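Local coordinates for ENT (Trypanosoma brucei brucei, PDB 5ZX1), which is the ENT domain of a longer trypanosomal protein, a helical module whose exact role is not established but which probably serves in transcription or chromatin-linked regulation, at residues G58-T61 against K62-R66; S101-L104 against K105-Q108. All blocks are in the same frame, centred on the assembly; numbering follows the deposited sequence.

Interaction 1 (G58-T61 against K62-R66)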
loop_
_atom_site.group_PDB
_atom_site.type_symbol
_atom_site.label_atom_id
_atom_site.label_comp_id
_atom_site.label_asym_id
_atom_site.label_seq_id
_atom_site.Cartn_x
_atom_site.Cartn_y
_atom_site.Cartn_z
ATOM N N GLY A 58 5.436 9.473 -2.439
ATOM C CA GLY A 58 4.893 9.661 -1.103
ATOM C C GLY A 58 3.844 10.753 -0.945
ATOM O O GLY A 58 3.093 10.747 0.042
ATOM N N LYS A 59 3.793 11.693 -1.890
ATOM C CA LYS A 59 2.831 12.797 -1.809
ATOM C C LYS A 59 1.577 12.472 -2.638
ATOM O O LYS A 59 1.567 12.616 -3.863
ATOM C CB LYS A 59 3.498 14.109 -2.254
ATOM C CG LYS A 59 2.538 15.196 -2.706
ATOM C CD LYS A 59 1.864 15.884 -1.524
ATOM C CE LYS A 59 0.496 16.444 -1.920
ATOM N NZ LYS A 59 -0.541 16.216 -0.873
ATOM N N LEU A 60 0.524 12.025 -1.946
ATOM C CA LEU A 60 -0.563 11.260 -2.579
ATOM C C LEU A 60 -1.654 12.101 -3.252
ATOM O O LEU A 60 -2.131 13.076 -2.672
ATOM C CB LEU A 60 -1.217 10.361 -1.531
ATOM C CG LEU A 60 -0.405 9.264 -0.841
ATOM C CD1 LEU A 60 -1.284 8.591 0.177
ATOM C CD2 LEU A 60 0.091 8.238 -1.841
ATOM N N THR A 61 -2.074 11.711 -4.456
ATOM C CA THR A 61 -3.174 12.397 -5.125
ATOM C C THR A 61 -4.482 12.165 -4.379
ATOM O O THR A 61 -4.576 11.262 -3.551
ATOM C CB THR A 61 -3.349 11.932 -6.597
ATOM O OG1 THR A 61 -3.827 10.587 -6.613
ATOM C CG2 THR A 61 -2.040 12.004 -7.372
ATOM N N LYS A 62 -5.493 12.979 -4.673
ATOM C CA LYS A 62 -6.828 12.803 -4.102
ATOM C C LYS A 62 -7.383 11.391 -4.387
ATOM O O LYS A 62 -7.981 10.762 -3.523
ATOM C CB LYS A 62 -7.784 13.878 -4.651
ATOM C CG LYS A 62 -9.220 13.798 -4.122
ATOM C CD LYS A 62 -10.136 14.709 -4.913
ATOM C CE LYS A 62 -10.380 14.161 -6.319
ATOM N NZ LYS A 62 -11.206 15.097 -7.156
ATOM N N GLN A 63 -7.156 10.886 -5.590
ATOM C CA GLN A 63 -7.620 9.548 -5.931
ATOM C C GLN A 63 -6.892 8.537 -5.057
ATOM O O GLN A 63 -7.515 7.664 -4.448
ATOM C CB GLN A 63 -7.392 9.243 -7.420
ATOM C CG GLN A 63 -7.704 7.808 -7.796
ATOM C CD GLN A 63 -7.835 7.601 -9.304
ATOM O OE1 GLN A 63 -8.814 8.017 -9.930
ATOM N NE2 GLN A 63 -6.858 6.934 -9.886
ATOM N N GLN A 64 -5.574 8.670 -4.963
ATOM C CA GLN A 64 -4.795 7.709 -4.192
ATOM C C GLN A 64 -5.205 7.756 -2.727
ATOM O O GLN A 64 -5.309 6.711 -2.080
ATOM C CB GLN A 64 -3.298 7.968 -4.365
ATOM C CG GLN A 64 -2.815 7.597 -5.754
ATOM C CD GLN A 64 -1.466 8.206 -6.100
ATOM O OE1 GLN A 64 -0.966 9.094 -5.397
ATOM N NE2 GLN A 64 -0.874 7.737 -7.192
ATOM N N ARG A 65 -5.470 8.951 -2.208
ATOM C CA ARG A 65 -5.928 9.066 -0.819
ATOM C C ARG A 65 -7.271 8.358 -0.660
ATOM O O ARG A 65 -7.509 7.638 0.318
ATOM C CB ARG A 65 -6.056 10.532 -0.393
ATOM C CG ARG A 65 -4.725 11.252 -0.271
ATOM C CD ARG A 65 -4.846 12.565 0.524
ATOM N NE ARG A 65 -5.838 13.481 -0.052
ATOM C CZ ARG A 65 -5.672 14.180 -1.178
ATOM N NH1 ARG A 65 -4.547 14.082 -1.881
ATOM N NH2 ARG A 65 -6.644 14.981 -1.617
ATOM N N ARG A 66 -8.141 8.546 -1.641
ATOM C CA ARG A 66 -9.464 7.932 -1.585
ATOM C C ARG A 66 -9.404 6.418 -1.697
ATOM O O ARG A 66 -10.274 5.725 -1.189
ATOM C CB ARG A 66 -10.360 8.491 -2.687
ATOM C CG ARG A 66 -10.667 9.954 -2.507
ATOM C CD ARG A 66 -11.790 10.407 -3.418
ATOM N NE ARG A 66 -12.232 11.750 -3.065
ATOM C CZ ARG A 66 -12.995 12.509 -3.837
ATOM N NH1 ARG A 66 -13.418 12.040 -5.012
ATOM N NH2 ARG A 66 -13.341 13.732 -3.429
#
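Lys62 opens helix 62-74 directly after Thr61 and leads its long chain outward; a flexible, charged chain suits this exposed first turn. Gln63, likewise on the surface, brings CB up to the Thr61 hydroxyl while its amide leads away. The backbone N of Gln64 donates to Thr61 OG1 at 3.1 Å and 164°, and Gln64 OE1 takes the N-H of Thr61 N in return at 3.0 Å. This reciprocal pair is a capping box, the N-terminal signature in which two residues satisfy each other's amides where no preceding turn can. Thr61 suits the N-cap because its OG1 stands between backbone N and carbonyl carbon (chi1 69°), turned to the first helical turn. The Gln64 chain, extended beyond CG, crosses Thr61 with Gln64 CG 3.3 Å from Thr61 OG1, and the Thr61 N-H meets OE1 from above the carbonyl plane. Leu60 CD2 also comes within 3.8 Å of Gln64 OE1, and both residues touch Leu52 of helix 30-56, where Leu60 is buried. At Arg65 the backbone N bonds to Thr61 O at 2.8 Å, closing the first helical turn. The Arg65 side chain, bent at chi3, folds back to set Arg65 NH1 2.7 Å from Leu60 O, which lies at the guanidinium edge, a weak bond at 123°.

Interaction 2 (S101-L104 against K105-Q108)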
loop_
_atom_site.group_PDB
_atom_site.type_symbol
_atom_site.label_atom_id
_atom_site.label_comp_id
_atom_site.label_asym_id
_atom_site.label_seq_id
_atom_site.Cartn_x
_atom_site.Cartn_y
_atom_site.Cartn_z
ATOM N N SER A 101 14.093 6.860 -9.039
ATOM C CA SER A 101 14.548 6.504 -10.383
ATOM C C SER A 101 13.674 7.101 -11.499
ATOM O O SER A 101 14.159 7.376 -12.603
ATOM C CB SER A 101 14.591 4.985 -10.538
ATOM O OG SER A 101 13.286 4.461 -10.720
ATOM N N GLY A 102 12.385 7.277 -11.222
ATOM C CA GLY A 102 11.443 7.709 -12.242
ATOM C C GLY A 102 11.098 6.688 -13.320
ATOM O O GLY A 102 10.487 7.045 -14.324
ATOM N N VAL A 103 11.455 5.420 -13.117
ATOM C CA VAL A 103 11.172 4.375 -14.117
ATOM C C VAL A 103 9.674 4.205 -14.421
ATOM O O VAL A 103 9.302 3.831 -15.544
ATOM C CB VAL A 103 11.780 2.990 -13.699
ATOM C CG1 VAL A 103 13.305 3.017 -13.758
ATOM C CG2 VAL A 103 11.298 2.562 -12.318
ATOM N N LEU A 104 8.810 4.479 -13.446
ATOM C CA LEU A 104 7.377 4.267 -13.652
ATOM C C LEU A 104 6.770 5.330 -14.561
ATOM O O LEU A 104 5.680 5.153 -15.097
ATOM C CB LEU A 104 6.639 4.215 -12.311
ATOM C CG LEU A 104 6.907 2.859 -11.662
ATOM C CD1 LEU A 104 6.311 2.762 -10.268
ATOM C CD2 LEU A 104 6.397 1.736 -12.587
ATOM N N LYS A 105 7.494 6.427 -14.747
ATOM C CA LYS A 105 7.099 7.472 -15.675
ATOM C C LYS A 105 7.629 7.221 -17.086
ATOM O O LYS A 105 7.356 7.992 -17.989
ATOM C CB LYS A 105 7.588 8.826 -15.136
ATOM C CG LYS A 105 7.057 9.123 -13.737
ATOM C CD LYS A 105 7.808 10.252 -13.045
ATOM C CE LYS A 105 7.156 10.581 -11.699
ATOM N NZ LYS A 105 7.715 11.822 -11.072
ATOM N N ARG A 106 8.380 6.134 -17.255
ATOM C CA ARG A 106 9.105 5.829 -18.494
ATOM C C ARG A 106 8.737 4.481 -19.111
ATOM O O ARG A 106 9.553 3.902 -19.837
ATOM C CB ARG A 106 10.625 5.784 -18.250
ATOM C CG ARG A 106 11.375 7.079 -18.277
ATOM C CD ARG A 106 12.826 6.816 -18.695
ATOM N NE ARG A 106 13.641 6.125 -17.689
ATOM C CZ ARG A 106 14.374 5.038 -17.941
ATOM N NH1 ARG A 106 14.372 4.494 -19.157
ATOM N NH2 ARG A 106 15.101 4.480 -16.983
ATOM N N ARG A 107 7.557 3.958 -18.795
ATOM C CA ARG A 107 7.218 2.561 -19.090
ATOM C C ARG A 107 7.508 2.120 -20.522
ATOM O O ARG A 107 7.795 0.950 -20.769
ATOM C CB ARG A 107 5.743 2.296 -18.787
ATOM C CG ARG A 107 5.395 2.336 -17.331
ATOM C CD ARG A 107 4.119 1.560 -17.088
ATOM N NE ARG A 107 3.509 1.931 -15.818
ATOM C CZ ARG A 107 3.628 1.230 -14.697
ATOM N NH1 ARG A 107 4.341 0.112 -14.674
ATOM N NH2 ARG A 107 3.034 1.654 -13.591
ATOM N N GLN A 108 7.443 3.058 -21.458
ATOM C CA GLN A 108 7.695 2.764 -22.866
ATOM C C GLN A 108 9.145 2.330 -23.123
ATOM O O GLN A 108 9.407 1.552 -24.042
ATOM C CB GLN A 108 7.343 3.983 -23.732
ATOM C CG GLN A 108 8.149 5.255 -23.416
ATOM C CD GLN A 108 7.678 5.977 -22.151
ATOM O OE1 GLN A 108 6.629 5.647 -21.572
ATOM N NE2 GLN A 108 8.457 6.969 -21.716
HETATM O O HOH W 1 14.126 7.248 -15.587
HETATM O O HOH W 2 5.111 5.766 -17.918
#
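Leu104 and Arg107 meet through a methyl group and a flat cation: Leu104 CD2 lies over one face of the guanidinium, offset toward its rim, 3.3 Å from Arg107 NH1. The broad face of a guanidinium has no N-H pointing out of it and is weakly hydrated, so a methyl can lie on it while the N-H groups stay in the plane. Arg107 reaches there with its chain extended from CG to NE, and its CG passes 3.6 Å from Leu104 O. On another side of the turn the end of the Arg106 chain crosses Val103, Val103 CG1 to Arg106 NH2 at 4.0 Å.

Two backbone bonds hold the turn. Lys105 N donates to Gly102 O at 3.1 Å and Arg106 N to Val103 O at 3.0 Å, i+3 to i bonds of the 3-10 kind. A water links Leu104 O to Arg107 N, and the Arg106 guanidinium forms a salt bridge with Asp109. Further back, Ser101 OG accepts from Val103 N in an ST turn. Gly102, at positive phi (71°), ends helix 93-101 with a backbone angle readily adopted by glycine. The turn leads from helix 93-101 into the short helix 107-110, with Leu104 and Arg107 touching His55 near the end of helix 30-56.

How the interactions relate
Interactions 1 and 2 follow one another along the chain, each where a helix starts or stops: residues 58-66 begin helix 62-74, and residues 101-108 lead from helix 93-101 into helix 107-110. Their centres lie 19 Å apart and their nearest atoms about 9 Å, so they do not touch. What they share is the C-terminal end of helix 30-56: interaction 1 meets it through Leu52 and Ser56, interaction 2 through Met54 and His55. That helix end is thus the element both contacts touch while staying separate from each other. Interaction 2 lies farther from the chain centre, 19 Å against 11 Å.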